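Local coordinates for protein tyrosine--tRNA ligase, mitochondrial (PDB 5IJX) that probably charges mitochondrial tRNA(Tyr) with L-tyrosine at the expense of ATP, this chain being its class I catalytic part without the C-terminal region, at residues G67-V72 with R231-Q236. Sequence-based numbering, arbitrary orientation.
With TYR (tyrosine), chain B.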
ATOM      1  N   GLY A  67      11.721  10.958  22.451  1.00 69.71           N
ATOM      2  CA  GLY A  67      12.149  11.618  21.233  1.00 66.67           C
ATOM      3  C   GLY A  67      11.005  12.352  20.561  1.00 60.19           C
ATOM      4  O   GLY A  67       9.840  11.965  20.682  1.00 63.89           O
ATOM      5  N   PHE A  68      11.351  13.419  19.846  1.00 58.95           N
ATOM      6  CA  PHE A  68      10.401  14.239  19.110  1.00 56.16           C
ATOM      7  C   PHE A  68      10.790  14.243  17.638  1.00 59.59           C
ATOM      8  O   PHE A  68      11.961  14.052  17.294  1.00 65.92           O
ATOM      9  CB  PHE A  68      10.377  15.685  19.640  1.00 64.83           C
ATOM     10  CG  PHE A  68      10.064  15.797  21.110  1.00 69.96           C
ATOM     11  CD1 PHE A  68       8.904  16.420  21.537  1.00 62.68           C
ATOM     12  CD2 PHE A  68      10.931  15.287  22.061  1.00 74.45           C
ATOM     13  CE1 PHE A  68       8.612  16.525  22.885  1.00 62.32           C
ATOM     14  CE2 PHE A  68      10.642  15.387  23.408  1.00 73.75           C
ATOM     15  CZ  PHE A  68       9.482  16.007  23.821  1.00 61.40           C
ATOM     16  N   TYR A  69       9.813  14.463  16.762  1.00 52.13           N
ATOM     17  CA  TYR A  69      10.128  14.590  15.346  1.00 50.54           C
ATOM     18  C   TYR A  69       9.079  15.449  14.654  1.00 55.23           C
ATOM     19  O   TYR A  69       7.907  15.466  15.040  1.00 50.98           O
ATOM     20  CB  TYR A  69      10.251  13.216  14.661  1.00 53.34           C
ATOM     21  CG  TYR A  69       9.029  12.744  13.895  1.00 50.43           C
ATOM     22  CD1 TYR A  69       8.861  13.063  12.552  1.00 58.86           C
ATOM     23  CD2 TYR A  69       8.062  11.954  14.502  1.00 61.79           C
ATOM     24  CE1 TYR A  69       7.756  12.626  11.843  1.00 59.15           C
ATOM     25  CE2 TYR A  69       6.952  11.514  13.800  1.00 67.13           C
ATOM     26  CZ  TYR A  69       6.806  11.854  12.470  1.00 69.78           C
ATOM     27  OH  TYR A  69       5.707  11.419  11.762  1.00 74.46           O
ATOM     28  N   ALA A  70       9.532  16.180  13.636  1.00 58.10           N
ATOM     29  CA  ALA A  70       8.674  16.980  12.776  1.00 52.84           C
ATOM     30  C   ALA A  70       9.059  16.713  11.329  1.00 55.63           C
ATOM     31  O   ALA A  70      10.229  16.485  11.013  1.00 61.46           O
ATOM     32  CB  ALA A  70       8.792  18.482  13.085  1.00 52.22           C
ATOM     33  N   GLY A  71       8.066  16.737  10.453  1.00 58.34           N
ATOM     34  CA  GLY A  71       8.261  16.407   9.049  1.00 55.90           C
ATOM     35  C   GLY A  71       7.904  17.570   8.151  1.00 60.21           C
ATOM     36  O   GLY A  71       6.916  18.268   8.387  1.00 56.58           O
ATOM     37  N   VAL A  72       8.714  17.775   7.116  1.00 61.59           N
ATOM     38  CA  VAL A  72       8.458  18.784   6.097  1.00 58.46           C
ATOM     39  C   VAL A  72       8.459  18.101   4.741  1.00 56.03           C
ATOM     40  O   VAL A  72       9.383  17.343   4.421  1.00 48.58           O
ATOM     41  CB  VAL A  72       9.500  19.914   6.132  1.00 63.63           C
ATOM     42  CG1 VAL A  72       9.213  20.928   5.037  1.00 60.88           C
ATOM     43  CG2 VAL A  72       9.487  20.587   7.483  1.00 91.36           C
ATOM     44  N   ARG A 231      11.783   3.317  17.284  1.00 63.38           N
ATOM     45  CA  ARG A 231      13.136   3.810  17.518  1.00 70.75           C
ATOM     46  C   ARG A 231      13.149   4.968  18.515  1.00 76.74           C
ATOM     47  O   ARG A 231      13.886   5.943  18.355  1.00 66.07           O
ATOM     48  CB  ARG A 231      13.783   4.212  16.196  1.00 69.20           C
ATOM     49  CG  ARG A 231      13.951   3.026  15.256  1.00 71.91           C
ATOM     50  CD  ARG A 231      14.276   3.435  13.833  1.00 64.18           C
ATOM     51  NE  ARG A 231      14.555   2.263  13.005  1.00 69.00           N
ATOM     52  CZ  ARG A 231      13.626   1.424  12.552  1.00 66.33           C
ATOM     53  NH1 ARG A 231      12.346   1.615  12.842  1.00 65.74           N
ATOM     54  NH2 ARG A 231      13.978   0.386  11.808  1.00 70.73           N
ATOM     55  N   LYS A 232      12.321   4.865  19.555  1.00 74.50           N
ATOM     56  CA  LYS A 232      12.349   5.709  20.751  1.00 71.69           C
ATOM     57  C   LYS A 232      11.744   7.095  20.546  1.00 72.88           C
ATOM     58  O   LYS A 232      11.875   7.943  21.445  1.00 76.76           O
ATOM     59  CB  LYS A 232      13.776   5.870  21.284  1.00 78.01           C
ATOM     60  CG  LYS A 232      14.534   4.554  21.453  1.00 82.23           C
ATOM     61  CD  LYS A 232      13.847   3.621  22.443  1.00 85.89           C
ATOM     62  CE  LYS A 232      14.618   2.320  22.601  1.00 93.19           C
ATOM     63  NZ  LYS A 232      14.094   1.487  23.719  1.00 93.83           N
ATOM     64  N   VAL A 233      11.085   7.358  19.422  1.00 68.73           N
ATOM     65  CA  VAL A 233      10.442   8.644  19.168  1.00 66.64           C
ATOM     66  C   VAL A 233       8.954   8.498  19.461  1.00 66.40           C
ATOM     67  O   VAL A 233       8.252   7.747  18.776  1.00 59.78           O
ATOM     68  CB  VAL A 233      10.677   9.115  17.724  1.00 67.76           C
ATOM     69  CG1 VAL A 233       9.913  10.406  17.449  1.00 65.79           C
ATOM     70  CG2 VAL A 233      12.170   9.308  17.466  1.00 74.53           C
ATOM     71  N   GLN A 234       8.464   9.230  20.463  1.00 63.69           N
ATOM     72  CA  GLN A 234       7.094   9.069  20.931  1.00 53.02           C
ATOM     73  C   GLN A 234       6.208  10.292  20.742  1.00 57.60           C
ATOM     74  O   GLN A 234       4.991  10.179  20.935  1.00 56.68           O
ATOM     75  CB  GLN A 234       7.083   8.687  22.419  1.00 54.26           C
ATOM     76  CG  GLN A 234       7.461   7.237  22.682  1.00 67.17           C
ATOM     77  CD  GLN A 234       7.405   6.875  24.155  1.00 70.29           C
ATOM     78  OE1 GLN A 234       8.382   6.386  24.724  1.00 73.55           O
ATOM     79  NE2 GLN A 234       6.255   7.107  24.778  1.00 71.46           N
ATOM     80  N   VAL A 235       6.760  11.444  20.374  1.00 52.81           N
ATOM     81  CA  VAL A 235       5.987  12.668  20.203  1.00 57.57           C
ATOM     82  C   VAL A 235       6.184  13.165  18.779  1.00 55.07           C
ATOM     83  O   VAL A 235       7.323  13.305  18.321  1.00 69.05           O
ATOM     84  CB  VAL A 235       6.409  13.753  21.212  1.00 63.32           C
ATOM     85  CG1 VAL A 235       5.477  14.952  21.118  1.00 54.38           C
ATOM     86  CG2 VAL A 235       6.428  13.192  22.625  1.00 64.93           C
ATOM     87  N   GLN A 236       5.082  13.432  18.082  1.00 54.18           N
ATOM     88  CA  GLN A 236       5.147  14.072  16.772  1.00 50.87           C
ATOM     89  C   GLN A 236       4.711  15.524  16.903  1.00 54.77           C
ATOM     90  O   GLN A 236       3.666  15.815  17.495  1.00 50.40           O
ATOM     91  CB  GLN A 236       4.275  13.358  15.736  1.00 60.36           C
ATOM     92  CG  GLN A 236       4.493  13.894  14.313  1.00 52.14           C
ATOM     93  CD  GLN A 236       3.631  13.234  13.241  1.00 51.60           C
ATOM     94  OE1 GLN A 236       3.566  13.718  12.112  1.00 56.43           O
ATOM     95  NE2 GLN A 236       2.978  12.128  13.581  1.00 55.92           N
TER
HETATM   96  N   TYR B 501       2.509  16.633   6.271  1.00 71.34           N
HETATM   97  CA  TYR B 501       3.672  17.505   6.386  1.00 77.88           C
HETATM   98  C   TYR B 501       3.485  18.769   5.546  1.00 80.94           C
HETATM   99  O   TYR B 501       4.070  19.820   5.824  1.00 73.96           O
HETATM  100  CB  TYR B 501       4.939  16.763   5.946  1.00 76.73           C
HETATM  101  CG  TYR B 501       5.193  15.456   6.676  1.00 63.18           C
HETATM  102  CD1 TYR B 501       4.893  15.314   8.025  1.00 55.85           C
HETATM  103  CD2 TYR B 501       5.734  14.364   6.010  1.00 56.12           C
HETATM  104  CE1 TYR B 501       5.126  14.119   8.688  1.00 57.41           C
HETATM  105  CE2 TYR B 501       5.969  13.167   6.664  1.00 53.17           C
HETATM  106  CZ  TYR B 501       5.664  13.049   8.002  1.00 56.95           C
HETATM  107  OH  TYR B 501       5.901  11.857   8.650  1.00 52.88           O
HETATM  108  OXT TYR B 501       2.743  18.769   4.562  1.00 84.91           O
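Tyr69 and Gln236 are paired on neighbouring parallel strands of the Rossmann-type catalytic fold of class I synthetases, and both belong to the tyrosine pocket. The Gln236 chain, with CG anti to its backbone N (chi1 -172°) and extended beyond, passes the Tyr69 ring obliquely, with Gln236 CG 3.5 Å from Tyr69 CE2. Its amide plane is turned 23° from that ring, and Gln221, on helix 217-229, donates a hydrogen bond to its OE1. On the same side of the sheet, Val233 meets the phenol nearly at right angles, its CG1 3.8 Å from Tyr69 CD2. Phe68 and Val235 project together from the opposite side, where Val235 CG2 sits over the rim of one ring face and Val235 CB lies 3.7 Å from Phe68 CD1; helix 54-63 packs against both, and helix 84-95 against Phe68. Between the two layers, Gly67 O accepts hydrogen bonds from both Gln234 N and Val235 N, the latter 3.1 Å away, and Tyr69 N continues the ladder to Val235 O. Gly71 O lies 3.5 Å from ligand CB. The Tyr69 hydroxyl is hydrogen-bonded to the substrate phenol, OH to OH at 3.1 Å, the ligand oxygen lying in the plane of the Tyr69 ring at its edge.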